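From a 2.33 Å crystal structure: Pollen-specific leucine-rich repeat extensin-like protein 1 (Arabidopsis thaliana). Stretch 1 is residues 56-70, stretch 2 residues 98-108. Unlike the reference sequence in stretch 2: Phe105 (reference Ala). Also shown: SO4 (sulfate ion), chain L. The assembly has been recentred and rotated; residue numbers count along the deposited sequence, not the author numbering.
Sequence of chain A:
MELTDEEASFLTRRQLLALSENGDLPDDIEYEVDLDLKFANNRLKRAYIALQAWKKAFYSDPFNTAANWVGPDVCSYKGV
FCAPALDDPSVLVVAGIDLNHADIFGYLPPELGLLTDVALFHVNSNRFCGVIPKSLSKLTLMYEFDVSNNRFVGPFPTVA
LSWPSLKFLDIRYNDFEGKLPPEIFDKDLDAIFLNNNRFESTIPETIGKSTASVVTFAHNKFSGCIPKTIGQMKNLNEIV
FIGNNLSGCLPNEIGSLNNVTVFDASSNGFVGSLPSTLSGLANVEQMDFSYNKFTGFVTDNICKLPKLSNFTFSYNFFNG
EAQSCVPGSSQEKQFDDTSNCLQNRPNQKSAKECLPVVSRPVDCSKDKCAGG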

ATOM      1  N   LYS A  56      15.976  -5.354  25.962  1.00 25.92           N
ATOM      2  CA  LYS A  56      17.200  -6.161  25.902  1.00 35.61           C
ATOM      3  C   LYS A  56      17.647  -6.400  24.464  1.00 34.00           C
ATOM      4  O   LYS A  56      18.852  -6.454  24.194  1.00 38.21           O
ATOM      5  CB  LYS A  56      17.013  -7.505  26.603  1.00 33.86           C
ATOM      6  CG  LYS A  56      17.021  -7.435  28.114  1.00 36.02           C
ATOM      7  CD  LYS A  56      17.010  -8.859  28.681  1.00 47.60           C
ATOM      8  CE  LYS A  56      17.075  -8.886  30.206  1.00 57.67           C
ATOM      9  NZ  LYS A  56      17.161 -10.300  30.696  1.00 63.83           N
ATOM     10  N   ALA A  57      16.703  -6.516  23.526  1.00 29.25           N
ATOM     11  CA  ALA A  57      17.034  -6.703  22.114  1.00 30.83           C
ATOM     12  C   ALA A  57      17.354  -5.407  21.382  1.00 33.57           C
ATOM     13  O   ALA A  57      17.625  -5.466  20.189  1.00 35.26           O
ATOM     14  CB  ALA A  57      15.891  -7.413  21.387  1.00 32.11           C
ATOM     15  N   PHE A  58      17.343  -4.245  22.039  1.00 33.76           N
ATOM     16  CA  PHE A  58      17.679  -2.994  21.357  1.00 34.06           C
ATOM     17  C   PHE A  58      19.196  -2.865  21.287  1.00 39.76           C
ATOM     18  O   PHE A  58      19.842  -2.527  22.280  1.00 43.30           O
ATOM     19  CB  PHE A  58      17.081  -1.791  22.080  1.00 37.73           C
ATOM     20  CG  PHE A  58      15.588  -1.705  22.003  1.00 31.29           C
ATOM     21  CD1 PHE A  58      14.857  -2.612  21.230  1.00 28.65           C
ATOM     22  CD2 PHE A  58      14.913  -0.695  22.680  1.00 28.24           C
ATOM     23  CE1 PHE A  58      13.474  -2.528  21.144  1.00 27.91           C
ATOM     24  CE2 PHE A  58      13.521  -0.607  22.617  1.00 35.67           C
ATOM     25  CZ  PHE A  58      12.800  -1.527  21.845  1.00 34.55           C
ATOM     26  N   TYR A  59      19.783  -3.126  20.112  1.00 30.50           N
ATOM     27  CA  TYR A  59      21.233  -2.966  19.990  1.00 33.97           C
ATOM     28  C   TYR A  59      21.620  -1.502  19.872  1.00 37.35           C
ATOM     29  O   TYR A  59      22.660  -1.080  20.391  1.00 40.60           O
ATOM     30  CB  TYR A  59      21.770  -3.741  18.785  1.00 33.17           C
ATOM     31  N   SER A  60      20.824  -0.717  19.165  1.00 28.14           N
ATOM     32  CA  SER A  60      21.156   0.686  19.003  1.00 32.25           C
ATOM     33  C   SER A  60      19.873   1.496  18.992  1.00 43.87           C
ATOM     34  O   SER A  60      18.943   1.193  18.240  1.00 50.80           O
ATOM     35  CB  SER A  60      21.949   0.915  17.714  1.00 37.86           C
ATOM     36  OG  SER A  60      21.721   2.216  17.238  1.00 44.32           O
ATOM     37  N   ASP A  61      19.830   2.522  19.832  1.00 43.91           N
ATOM     38  CA  ASP A  61      18.653   3.369  20.009  1.00 33.54           C
ATOM     39  C   ASP A  61      19.145   4.804  19.903  1.00 36.73           C
ATOM     40  O   ASP A  61      19.442   5.447  20.915  1.00 42.41           O
ATOM     41  CB  ASP A  61      17.984   3.089  21.352  1.00 32.42           C
ATOM     42  CG  ASP A  61      16.751   3.927  21.583  1.00 40.56           C
ATOM     43  OD1 ASP A  61      16.362   4.706  20.686  1.00 50.64           O
ATOM     44  OD2 ASP A  61      16.172   3.798  22.680  1.00 48.95           O
ATOM     45  N   PRO A  62      19.243   5.342  18.686  1.00 38.37           N
ATOM     46  CA  PRO A  62      19.940   6.628  18.517  1.00 32.87           C
ATOM     47  C   PRO A  62      19.313   7.791  19.271  1.00 39.41           C
ATOM     48  O   PRO A  62      20.053   8.651  19.764  1.00 45.07           O
ATOM     49  CB  PRO A  62      19.901   6.846  16.996  1.00 24.83           C
ATOM     50  CG  PRO A  62      19.710   5.449  16.412  1.00 31.49           C
ATOM     51  CD  PRO A  62      18.807   4.770  17.403  1.00 35.29           C
ATOM     52  N   PHE A  63      17.986   7.869  19.375  1.00 33.58           N
ATOM     53  CA  PHE A  63      17.368   8.985  20.085  1.00 33.24           C
ATOM     54  C   PHE A  63      17.080   8.663  21.549  1.00 34.88           C
ATOM     55  O   PHE A  63      16.282   9.363  22.180  1.00 41.09           O
ATOM     56  CB  PHE A  63      16.082   9.426  19.387  1.00 28.58           C
ATOM     57  CG  PHE A  63      16.271   9.792  17.945  1.00 37.77           C
ATOM     58  CD1 PHE A  63      16.860  10.993  17.595  1.00 42.24           C
ATOM     59  CD2 PHE A  63      15.859   8.927  16.936  1.00 36.40           C
ATOM     60  CE1 PHE A  63      17.034  11.330  16.258  1.00 42.09           C
ATOM     61  CE2 PHE A  63      16.036   9.252  15.592  1.00 38.45           C
ATOM     62  CZ  PHE A  63      16.620  10.451  15.257  1.00 44.89           C
ATOM     63  N   ASN A  64      17.702   7.609  22.089  1.00 29.65           N
ATOM     64  CA  ASN A  64      17.514   7.192  23.481  1.00 39.49           C
ATOM     65  C   ASN A  64      16.032   7.085  23.822  1.00 38.93           C
ATOM     66  O   ASN A  64      15.587   7.454  24.916  1.00 35.97           O
ATOM     67  CB  ASN A  64      18.243   8.140  24.439  1.00 33.28           C
ATOM     68  CG  ASN A  64      19.727   8.241  24.128  1.00 44.45           C
ATOM     69  OD1 ASN A  64      20.266   9.333  23.940  1.00 47.58           O
ATOM     70  ND2 ASN A  64      20.388   7.099  24.050  1.00 48.58           N
ATOM     71  N   THR A  65      15.267   6.567  22.860  1.00 29.65           N
ATOM     72  CA  THR A  65      13.819   6.470  22.997  1.00 33.45           C
ATOM     73  C   THR A  65      13.400   5.613  24.191  1.00 31.81           C
ATOM     74  O   THR A  65      12.403   5.919  24.852  1.00 44.76           O
ATOM     75  CB  THR A  65      13.232   5.935  21.688  1.00 32.89           C
ATOM     76  OG1 THR A  65      13.339   6.952  20.677  1.00 40.45           O
ATOM     77  CG2 THR A  65      11.763   5.499  21.846  1.00 26.71           C
ATOM     78  N   ALA A  66      14.123   4.524  24.468  1.00 23.85           N
ATOM     79  CA  ALA A  66      13.806   3.597  25.564  1.00 31.03           C
ATOM     80  C   ALA A  66      14.499   3.951  26.891  1.00 35.49           C
ATOM     81  O   ALA A  66      14.489   3.139  27.828  1.00 38.38           O
ATOM     82  CB  ALA A  66      14.175   2.156  25.154  1.00 22.60           C
ATOM     83  N   ALA A  67      15.115   5.132  26.976  1.00 31.09           N
ATOM     84  CA  ALA A  67      15.779   5.570  28.200  1.00 35.55           C
ATOM     85  C   ALA A  67      14.877   5.440  29.428  1.00 43.32           C
ATOM     86  O   ALA A  67      15.301   4.916  30.464  1.00 45.58           O
ATOM     87  CB  ALA A  67      16.249   7.017  28.031  1.00 31.10           C
ATOM     88  N   ASN A  68      13.634   5.917  29.344  1.00 36.35           N
ATOM     89  CA  ASN A  68      12.747   5.858  30.503  1.00 28.24           C
ATOM     90  C   ASN A  68      12.017   4.522  30.641  1.00 35.99           C
ATOM     91  O   ASN A  68      11.116   4.418  31.478  1.00 36.98           O
ATOM     92  CB  ASN A  68      11.723   7.005  30.480  1.00 28.41           C
ATOM     93  CG  ASN A  68      10.552   6.758  29.506  1.00 36.32           C
ATOM     94  OD1 ASN A  68      10.659   5.972  28.558  1.00 31.34           O
ATOM     95  ND2 ASN A  68       9.431   7.430  29.752  1.00 36.98           N
ATOM     96  N   TRP A  69      12.387   3.494  29.864  1.00 28.67           N
ATOM     97  CA  TRP A  69      11.756   2.176  30.014  1.00 30.02           C
ATOM     98  C   TRP A  69      12.350   1.439  31.223  1.00 36.78           C
ATOM     99  O   TRP A  69      13.116   0.473  31.103  1.00 31.36           O
ATOM    100  CB  TRP A  69      11.920   1.343  28.752  1.00 28.47           C
ATOM    101  CG  TRP A  69      11.158   1.781  27.565  1.00 30.26           C
ATOM    102  CD1 TRP A  69      10.706   3.045  27.283  1.00 31.35           C
ATOM    103  CD2 TRP A  69      10.750   0.955  26.472  1.00 31.94           C
ATOM    104  NE1 TRP A  69      10.051   3.051  26.085  1.00 40.44           N
ATOM    105  CE2 TRP A  69      10.067   1.783  25.558  1.00 37.98           C
ATOM    106  CE3 TRP A  69      10.906  -0.405  26.170  1.00 28.77           C
ATOM    107  CZ2 TRP A  69       9.530   1.294  24.355  1.00 28.39           C
ATOM    108  CZ3 TRP A  69      10.375  -0.890  24.963  1.00 24.50           C
ATOM    109  CH2 TRP A  69       9.695  -0.041  24.078  1.00 18.73           C
ATOM    110  N   VAL A  70      11.974   1.915  32.413  1.00 33.75           N
ATOM    111  CA  VAL A  70      12.491   1.392  33.679  1.00 35.34           C
ATOM    112  C   VAL A  70      11.371   1.387  34.711  1.00 37.82           C
ATOM    113  O   VAL A  70      10.553   2.311  34.766  1.00 34.03           O
ATOM    114  CB  VAL A  70      13.696   2.207  34.204  1.00 35.93           C
ATOM    115  CG1 VAL A  70      14.820   2.245  33.181  1.00 36.84           C
ATOM    116  CG2 VAL A  70      13.282   3.625  34.544  1.00 39.06           C
ATOM    117  N   ASP A  98       3.916   2.879  19.628  1.00 23.45           N
ATOM    118  CA  ASP A  98       4.211   3.772  18.516  1.00 21.82           C
ATOM    119  C   ASP A  98       5.631   4.283  18.709  1.00 22.77           C
ATOM    120  O   ASP A  98       5.861   5.167  19.531  1.00 32.23           O
ATOM    121  CB  ASP A  98       3.219   4.914  18.404  1.00 17.61           C
ATOM    122  CG  ASP A  98       3.369   5.692  17.095  1.00 35.30           C
ATOM    123  OD1 ASP A  98       4.470   5.669  16.481  1.00 29.77           O
ATOM    124  OD2 ASP A  98       2.371   6.321  16.664  1.00 49.00           O
ATOM    125  N   LEU A  99       6.554   3.726  17.917  1.00 27.08           N
ATOM    126  CA  LEU A  99       7.959   4.101  17.856  1.00 28.96           C
ATOM    127  C   LEU A  99       8.336   4.648  16.473  1.00 29.37           C
ATOM    128  O   LEU A  99       9.502   4.574  16.072  1.00 27.12           O
ATOM    129  CB  LEU A  99       8.836   2.895  18.211  1.00 28.58           C
ATOM    130  CG  LEU A  99       8.564   2.288  19.598  1.00 31.22           C
ATOM    131  CD1 LEU A  99       9.299   0.932  19.822  1.00 18.08           C
ATOM    132  CD2 LEU A  99       8.930   3.308  20.687  1.00 21.73           C
ATOM    133  N   ASN A 100       7.361   5.183  15.729  1.00 18.86           N
ATOM    134  CA  ASN A 100       7.626   5.698  14.388  1.00 24.63           C
ATOM    135  C   ASN A 100       8.829   6.624  14.392  1.00 19.96           C
ATOM    136  O   ASN A 100       8.923   7.535  15.218  1.00 23.01           O
ATOM    137  CB  ASN A 100       6.410   6.444  13.825  1.00 21.32           C
ATOM    138  CG  ASN A 100       5.361   5.519  13.292  1.00 24.06           C
ATOM    139  OD1 ASN A 100       5.569   4.309  13.191  1.00 33.26           O
ATOM    140  ND2 ASN A 100       4.213   6.074  12.957  1.00 25.29           N
ATOM    141  N   HIS A 101       9.777   6.338  13.493  1.00 25.91           N
ATOM    142  CA  HIS A 101      10.952   7.171  13.245  1.00 25.18           C
ATOM    143  C   HIS A 101      11.996   7.122  14.353  1.00 28.95           C
ATOM    144  O   HIS A 101      12.875   7.989  14.391  1.00 28.80           O
ATOM    145  CB  HIS A 101      10.553   8.625  13.003  1.00 26.16           C
ATOM    146  CG  HIS A 101       9.693   8.803  11.797  1.00 48.14           C
ATOM    147  ND1 HIS A 101       8.324   8.931  11.874  1.00 56.12           N
ATOM    148  CD2 HIS A 101      10.004   8.836  10.481  1.00 50.69           C
ATOM    149  CE1 HIS A 101       7.829   9.060  10.656  1.00 56.49           C
ATOM    150  NE2 HIS A 101       8.826   9.002   9.793  1.00 50.16           N
ATOM    151  N   ALA A 102      11.933   6.143  15.272  1.00 21.47           N
ATOM    152  CA  ALA A 102      12.978   6.057  16.295  1.00 23.00           C
ATOM    153  C   ALA A 102      14.273   5.415  15.791  1.00 30.77           C
ATOM    154  O   ALA A 102      15.275   5.456  16.505  1.00 38.07           O
ATOM    155  CB  ALA A 102      12.462   5.306  17.526  1.00 24.45           C
ATOM    156  N   ASP A 103      14.292   4.842  14.585  1.00 32.76           N
ATOM    157  CA  ASP A 103      15.523   4.321  13.977  1.00 31.27           C
ATOM    158  C   ASP A 103      16.219   3.258  14.842  1.00 31.22           C
ATOM    159  O   ASP A 103      17.448   3.128  14.817  1.00 23.64           O
ATOM    160  CB  ASP A 103      16.489   5.464  13.650  1.00 27.03           C
ATOM    161  CG  ASP A 103      17.584   5.050  12.678  1.00 32.79           C
ATOM    162  OD1 ASP A 103      17.291   4.323  11.704  1.00 25.41           O
ATOM    163  OD2 ASP A 103      18.749   5.448  12.894  1.00 34.66           O
ATOM    164  N   ILE A 104      15.443   2.463  15.578  1.00 23.77           N
ATOM    165  CA  ILE A 104      15.980   1.477  16.514  1.00 27.16           C
ATOM    166  C   ILE A 104      16.410   0.216  15.765  1.00 25.82           C
ATOM    167  O   ILE A 104      15.610  -0.404  15.061  1.00 28.96           O
ATOM    168  CB  ILE A 104      14.937   1.139  17.595  1.00 25.36           C
ATOM    169  CG1 ILE A 104      14.599   2.380  18.423  1.00 23.37           C
ATOM    170  CG2 ILE A 104      15.418   0.035  18.506  1.00 15.93           C
ATOM    171  CD1 ILE A 104      13.311   2.234  19.220  1.00 19.10           C
ATOM    172  N   PHE A 105      17.662  -0.192  15.944  1.00 27.24           N
ATOM    173  CA  PHE A 105      18.125  -1.484  15.445  1.00 24.66           C
ATOM    174  C   PHE A 105      17.912  -2.520  16.544  1.00 28.66           C
ATOM    175  O   PHE A 105      18.549  -2.460  17.598  1.00 37.33           O
ATOM    176  CB  PHE A 105      19.586  -1.423  14.999  1.00 24.25           C
ATOM    177  CG  PHE A 105      20.211  -2.787  14.700  1.00 30.19           C
ATOM    178  CD1 PHE A 105      19.461  -3.813  14.117  1.00 27.62           C
ATOM    179  CD2 PHE A 105      21.548  -3.040  15.019  1.00 26.85           C
ATOM    180  CE1 PHE A 105      20.037  -5.061  13.853  1.00 22.98           C
ATOM    181  CE2 PHE A 105      22.141  -4.289  14.751  1.00 26.71           C
ATOM    182  CZ  PHE A 105      21.383  -5.297  14.156  1.00 20.01           C
ATOM    183  N   GLY A 106      17.010  -3.455  16.297  1.00 31.32           N
ATOM    184  CA  GLY A 106      16.838  -4.614  17.153  1.00 23.86           C
ATOM    185  C   GLY A 106      16.041  -5.655  16.390  1.00 27.07           C
ATOM    186  O   GLY A 106      16.094  -5.724  15.169  1.00 32.51           O
ATOM    187  N   TYR A 107      15.299  -6.468  17.134  1.00 21.71           N
ATOM    188  CA  TYR A 107      14.360  -7.410  16.560  1.00 25.65           C
ATOM    189  C   TYR A 107      13.163  -7.506  17.495  1.00 31.61           C
ATOM    190  O   TYR A 107      13.162  -6.927  18.585  1.00 30.84           O
ATOM    191  CB  TYR A 107      15.001  -8.783  16.343  1.00 22.55           C
ATOM    192  CG  TYR A 107      15.394  -9.518  17.607  1.00 22.50           C
ATOM    193  CD1 TYR A 107      16.551  -9.182  18.300  1.00 23.89           C
ATOM    194  CD2 TYR A 107      14.616 -10.570  18.096  1.00 31.18           C
ATOM    195  CE1 TYR A 107      16.942  -9.874  19.429  1.00 24.90           C
ATOM    196  CE2 TYR A 107      14.988 -11.264  19.238  1.00 19.82           C
ATOM    197  CZ  TYR A 107      16.159 -10.910  19.898  1.00 32.49           C
ATOM    198  OH  TYR A 107      16.548 -11.579  21.042  1.00 36.79           O
ATOM    199  N   LEU A 108      12.125  -8.227  17.061  1.00 27.61           N
ATOM    200  CA  LEU A 108      10.924  -8.347  17.876  1.00 31.07           C
ATOM    201  C   LEU A 108      10.923  -9.715  18.538  1.00 31.20           C
ATOM    202  O   LEU A 108      10.740 -10.728  17.846  1.00 33.35           O
ATOM    203  CB  LEU A 108       9.644  -8.159  17.053  1.00 30.66           C
ATOM    204  CG  LEU A 108       9.413  -7.023  16.039  1.00 32.65           C
ATOM    205  CD1 LEU A 108       7.937  -7.016  15.580  1.00 23.90           C
ATOM    206  CD2 LEU A 108       9.801  -5.664  16.571  1.00 28.22           C
TER
HETATM  207  S   SO4 L 506      23.830   4.106  19.634  1.00114.83           S
HETATM  208  O1  SO4 L 506      24.890   4.836  20.330  1.00122.01           O
HETATM  209  O2  SO4 L 506      24.434   3.067  18.797  1.00114.87           O
HETATM  210  O3  SO4 L 506      23.082   5.048  18.803  1.00109.05           O
HETATM  211  O4  SO4 L 506      22.939   3.486  20.618  1.00108.09           O

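What pins the two backbones to each other? A single antiparallel bridge pairs Ser60 with Phe105. Phe105 N donates to Ser60 O at 3.0 Å, and Ser60 N returns the bond to Phe105 O at 3.3 Å. That same carbonyl oxygen also accepts from Tyr59, with Tyr59 N to Phe105 O at 2.9 Å, so one acceptor serves two successive amides. Beside the bridge, Ile104 CA lies 3.4 Å from Ser60 O in a CA-H...O contact. Phe105, which differs from the reference sequence, takes part in the bonding through its main chain, while its ring atom CD2 rests 3.8 Å from Tyr59 CB.

Why does the chain come so close at Gly106? Having no side chain, Gly106 lets Ala57 O approach to 3.3 Å from its CA. A CB here would point toward stretch 1 and fall 2.6 Å from Ala57 O, a clash, and tightly against Phe58 CD1. Next along, the small methyl of Ala57 points toward stretch 2 and meets the Tyr107 ring, with Ala57 CB 3.3 Å from Tyr107 CE1. The chi1 of Tyr107 is p, and although its CA-to-CB bond points sideways, the end of the side chain comes nearer to stretch 1.

Which bump fills the middle of the contact? Ile104 is buried and loses more area to the opposing stretch than any other residue here. Its branched side chain reaches in two directions: CG2 sits over one face of the Phe58 ring, 4.0 Å from the centroid, while CD1 extends to within 4.4 Å of Thr65 CB. Thr65 fits between aliphatic neighbours, its CG2 3.8 Å from Leu99 CD2 and its OG1 3.7 Å from Ala102 CB. Leu99 CD2 also lies 4.2 Å from Trp69 CZ2, so the leucine's branched end touches both a methyl and a broad indole.

How is stretch 1 shaped to meet the loop at Ala102 and Asp103? Asp61 and Asn64 bound a type I turn, and the Asp61 carboxylate braces the chain that follows: Thr65 N donates to Asp61 OD1 at 3.1 Å and Ala66 N to Asp61 OD2 at 2.8 Å. Within the turn, Pro62 and Phe63 both point toward stretch 2. Pro62 CD packs 3.4 Å from Asp103 O, and the edge of the Phe63 ring brings CD2 to 3.5 Å from Ala102 O. The type II turn from Leu99 to Ala102, closed by Ala102 N to Leu99 O at 3.0 Å, leads into this surface.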